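Local coordinates for Thiol:disulfide interchange protein, thioredoxin family protein (Chlorobaculum tepidum, PDB 3OR5), which probably acts as a thioredoxin-fold oxidoreductase in thiol-disulfide exchange, with a likely part in cytochrome c biogenesis, at residues Lys35-Asn40 / Phe121-Ser126. Numbering follows the deposited sequence.
Sequences KAYIVN and FVIDAS
Tyr37 and Val39 pair with Ile123 and Phe121 in an antiparallel strand contact at the middle of the mixed sheet of a thioredoxin fold. The axes of 36-40 and 121-123 run at 164° and approach to 4.9 Å. Four backbone bonds set the register: Tyr37 N to Ile123 O and Val39 N to Phe121 O, both 2.9 Å, and the return bonds from Ile123 N to Tyr37 O and Phe121 N to Val39 O. Between these two hydrogen-bonded pairs sits the non-hydrogen-bonded pair Ile38-Val122, where Ile38 CA also makes a CA-H...O contact with Phe121 O at 3.2 Å.

Tyr37 carries the main side-chain contact. Its CG lies between the backbone N and the carbonyl carbon (chi1 53°), and the ring leans across the neighbouring strand, with one face over Ile123. Ile123 CB stands 3.7 Å from the ring centroid, 11° off the normal, a CH-pi contact; Ile123 CG2 closes to 3.4 Å from Tyr37 CE2, while Ile123 CD1 lies beside Tyr37 CE1. Val39 CG2 lies in plane at the ring edge. An alanine in place of Tyr37 would probably leave Ile123 without its aromatic cover and open a gap beside Val39. On the opposite face of the sheet from Tyr37 and Ile123, Ile38 and Val122 lie side by side, pointing the same way, Ile38 CG1 to Val122 CG2 at 4.1 Å.

Beyond the paired residues, a water lies 2.7 Å from Lys35 O and at a longer, weak distance from Asp124 O, bridging the two carbonyls where the strands part, while Asp124 OD1 accepts from Asn128 N. Strand 68-74 bonds to the other edge of 36-40, and strand 129-133 packs against Phe121, Val122 and Ile123. Ile145 of helix 139-150 covers Ile38 and Val122, whereas Ala14 and Leu32 adjoin Tyr37.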
ATOM      1  N   LYS A  35      -7.836 -11.032  -2.645  1.00 16.51           N
ATOM      2  CA  LYS A  35      -7.918  -9.956  -1.674  1.00 15.29           C
ATOM      3  C   LYS A  35      -7.794  -8.586  -2.334  1.00 15.66           C
ATOM      4  O   LYS A  35      -7.071  -8.448  -3.260  1.00 16.68           O
ATOM      5  CB  LYS A  35      -6.812 -10.105  -0.627  1.00 16.90           C
ATOM      6  CG  LYS A  35      -6.942 -11.260   0.302  1.00 22.26           C
ATOM      7  CD  LYS A  35      -6.048 -11.149   1.514  1.00 29.10           C
ATOM      8  CE  LYS A  35      -6.177 -12.300   2.436  1.00 32.44           C
ATOM      9  NZ  LYS A  35      -4.999 -12.457   3.302  1.00 40.12           N
ATOM     10  N   ALA A  36      -8.533  -7.615  -1.827  1.00 13.69           N
ATOM     11  CA  ALA A  36      -8.299  -6.218  -2.279  1.00 13.09           C
ATOM     12  C   ALA A  36      -7.107  -5.761  -1.438  1.00 11.65           C
ATOM     13  O   ALA A  36      -6.884  -6.225  -0.327  1.00 12.10           O
ATOM     14  CB  ALA A  36      -9.461  -5.365  -2.042  1.00 12.63           C
ATOM     15  N   TYR A  37      -6.288  -4.840  -1.999  1.00 10.14           N
ATOM     16  CA  TYR A  37      -5.198  -4.340  -1.159  1.00  9.59           C
ATOM     17  C   TYR A  37      -4.814  -2.960  -1.717  1.00 10.53           C
ATOM     18  O   TYR A  37      -5.091  -2.648  -2.897  1.00 11.59           O
ATOM     19  CB  TYR A  37      -3.997  -5.254  -1.103  1.00  9.42           C
ATOM     20  CG  TYR A  37      -3.398  -5.704  -2.450  1.00 10.79           C
ATOM     21  CD1 TYR A  37      -2.282  -5.060  -2.934  1.00 14.27           C
ATOM     22  CD2 TYR A  37      -3.884  -6.829  -3.122  1.00 15.92           C
ATOM     23  CE1 TYR A  37      -1.649  -5.499  -4.111  1.00 15.92           C
ATOM     24  CE2 TYR A  37      -3.289  -7.266  -4.254  1.00 20.76           C
ATOM     25  CZ  TYR A  37      -2.239  -6.575  -4.785  1.00 20.09           C
ATOM     26  OH  TYR A  37      -1.584  -7.033  -5.915  1.00 23.86           O
ATOM     27  N   ILE A  38      -4.150  -2.196  -0.866  1.00 10.23           N
ATOM     28  CA  ILE A  38      -3.658  -0.843  -1.303  1.00  8.56           C
ATOM     29  C   ILE A  38      -2.193  -0.843  -0.997  1.00 10.18           C
ATOM     30  O   ILE A  38      -1.797  -1.086   0.171  1.00 11.33           O
ATOM     31  CB  ILE A  38      -4.419   0.288  -0.568  1.00  8.69           C
ATOM     32  CG1 ILE A  38      -5.864   0.398  -1.087  1.00 12.00           C
ATOM     33  CG2 ILE A  38      -3.703   1.615  -0.790  1.00 12.03           C
ATOM     34  CD1 ILE A  38      -6.749   1.329  -0.181  1.00 13.41           C
ATOM     35  N   VAL A  39      -1.373  -0.542  -2.034  1.00 10.04           N
ATOM     36  CA  VAL A  39       0.103  -0.505  -1.853  1.00  9.46           C
ATOM     37  C   VAL A  39       0.439   0.976  -1.714  1.00  9.54           C
ATOM     38  O   VAL A  39       0.129   1.777  -2.594  1.00 10.54           O
ATOM     39  CB  VAL A  39       0.788  -1.104  -3.050  1.00 10.92           C
ATOM     40  CG1 VAL A  39       2.341  -0.984  -2.905  1.00 12.94           C
ATOM     41  CG2 VAL A  39       0.340  -2.586  -3.230  1.00 13.45           C
ATOM     42  N   ASN A  40       1.053   1.325  -0.589  1.00  8.69           N
ATOM     43  CA  ASN A  40       1.287   2.743  -0.158  1.00  9.25           C
ATOM     44  C   ASN A  40       2.776   2.946  -0.193  1.00  8.85           C
ATOM     45  O   ASN A  40       3.532   2.393   0.612  1.00  9.74           O
ATOM     46  CB  ASN A  40       0.744   2.984   1.250  1.00  9.16           C
ATOM     47  CG  ASN A  40       1.101   4.351   1.763  1.00 11.47           C
ATOM     48  OD1 ASN A  40       0.856   5.362   1.044  1.00 16.78           O
ATOM     49  ND2 ASN A  40       1.511   4.428   2.925  1.00  9.64           N
ATOM     50  N   PHE A 121      -1.612   2.670  -4.634  1.00 10.73           N
ATOM     51  CA  PHE A 121      -2.289   1.946  -5.777  1.00  9.90           C
ATOM     52  C   PHE A 121      -3.353   1.083  -5.211  1.00  9.99           C
ATOM     53  O   PHE A 121      -3.111   0.366  -4.204  1.00  9.88           O
ATOM     54  CB  PHE A 121      -1.251   1.115  -6.514  1.00  9.33           C
ATOM     55  CG  PHE A 121      -0.161   1.964  -7.114  1.00 11.44           C
ATOM     56  CD1 PHE A 121      -0.349   2.493  -8.357  1.00 13.10           C
ATOM     57  CD2 PHE A 121       0.982   2.295  -6.380  1.00 12.94           C
ATOM     58  CE1 PHE A 121       0.630   3.309  -8.920  1.00 14.28           C
ATOM     59  CE2 PHE A 121       1.969   3.170  -6.926  1.00 13.84           C
ATOM     60  CZ  PHE A 121       1.789   3.668  -8.201  1.00 11.59           C
ATOM     61  N   VAL A 122      -4.536   1.171  -5.805  1.00  8.41           N
ATOM     62  CA  VAL A 122      -5.702   0.353  -5.292  1.00  9.69           C
ATOM     63  C   VAL A 122      -5.868  -0.854  -6.163  1.00 11.00           C
ATOM     64  O   VAL A 122      -6.084  -0.721  -7.388  1.00 12.14           O
ATOM     65  CB  VAL A 122      -6.966   1.181  -5.303  1.00 10.11           C
ATOM     66  CG1 VAL A 122      -8.134   0.309  -4.720  1.00 11.82           C
ATOM     67  CG2 VAL A 122      -6.856   2.537  -4.498  1.00 13.28           C
ATOM     68  N   ILE A 123      -5.749  -2.049  -5.578  1.00 11.89           N
ATOM     69  CA  ILE A 123      -5.906  -3.325  -6.319  1.00 12.47           C
ATOM     70  C   ILE A 123      -7.186  -3.980  -5.842  1.00 14.09           C
ATOM     71  O   ILE A 123      -7.392  -4.179  -4.632  1.00 14.48           O
ATOM     72  CB  ILE A 123      -4.719  -4.271  -6.099  1.00 12.96           C
ATOM     73  CG1 ILE A 123      -3.473  -3.815  -6.833  1.00 15.52           C
ATOM     74  CG2 ILE A 123      -5.037  -5.665  -6.732  1.00 13.10           C
ATOM     75  CD1 ILE A 123      -2.751  -2.665  -6.120  1.00 15.80           C
ATOM     76  N   ASP A 124      -8.089  -4.238  -6.766  1.00 14.71           N
ATOM     77  CA  ASP A 124      -9.376  -4.711  -6.281  1.00 16.66           C
ATOM     78  C   ASP A 124      -9.293  -6.241  -6.145  1.00 16.67           C
ATOM     79  O   ASP A 124      -8.280  -6.864  -6.438  1.00 17.33           O
ATOM     80  CB  ASP A 124     -10.487  -4.289  -7.195  1.00 17.98           C
ATOM     81  CG  ASP A 124     -10.328  -4.830  -8.584  1.00 22.07           C
ATOM     82  OD1 ASP A 124      -9.707  -5.905  -8.847  1.00 24.40           O
ATOM     83  OD2 ASP A 124     -10.920  -4.117  -9.437  1.00 26.80           O
ATOM     84  N   ALA A 125     -10.387  -6.807  -5.608  1.00 17.51           N
ATOM     85  CA  ALA A 125     -10.417  -8.214  -5.265  1.00 20.26           C
ATOM     86  C   ALA A 125     -10.413  -9.119  -6.510  1.00 23.76           C
ATOM     87  O   ALA A 125     -10.121 -10.324  -6.357  1.00 25.39           O
ATOM     88  CB  ALA A 125     -11.644  -8.534  -4.393  1.00 20.52           C
ATOM     89  N   SER A 126     -10.674  -8.532  -7.688  1.00 24.63           N
ATOM     90  CA  SER A 126     -10.393  -9.107  -9.046  1.00 26.34           C
ATOM     91  C   SER A 126      -8.926  -9.230  -9.461  1.00 26.26           C
ATOM     92  O   SER A 126      -8.615  -9.905 -10.461  1.00 25.81           O
ATOM     93  CB  SER A 126     -11.067  -8.261 -10.134  1.00 27.09           C
ATOM     94  OG  SER A 126     -12.477  -8.284  -9.920  1.00 35.88           O
TER
HETATM   95  O   HOH W   1      -6.127  -9.282  -5.657  1.00 25.03           O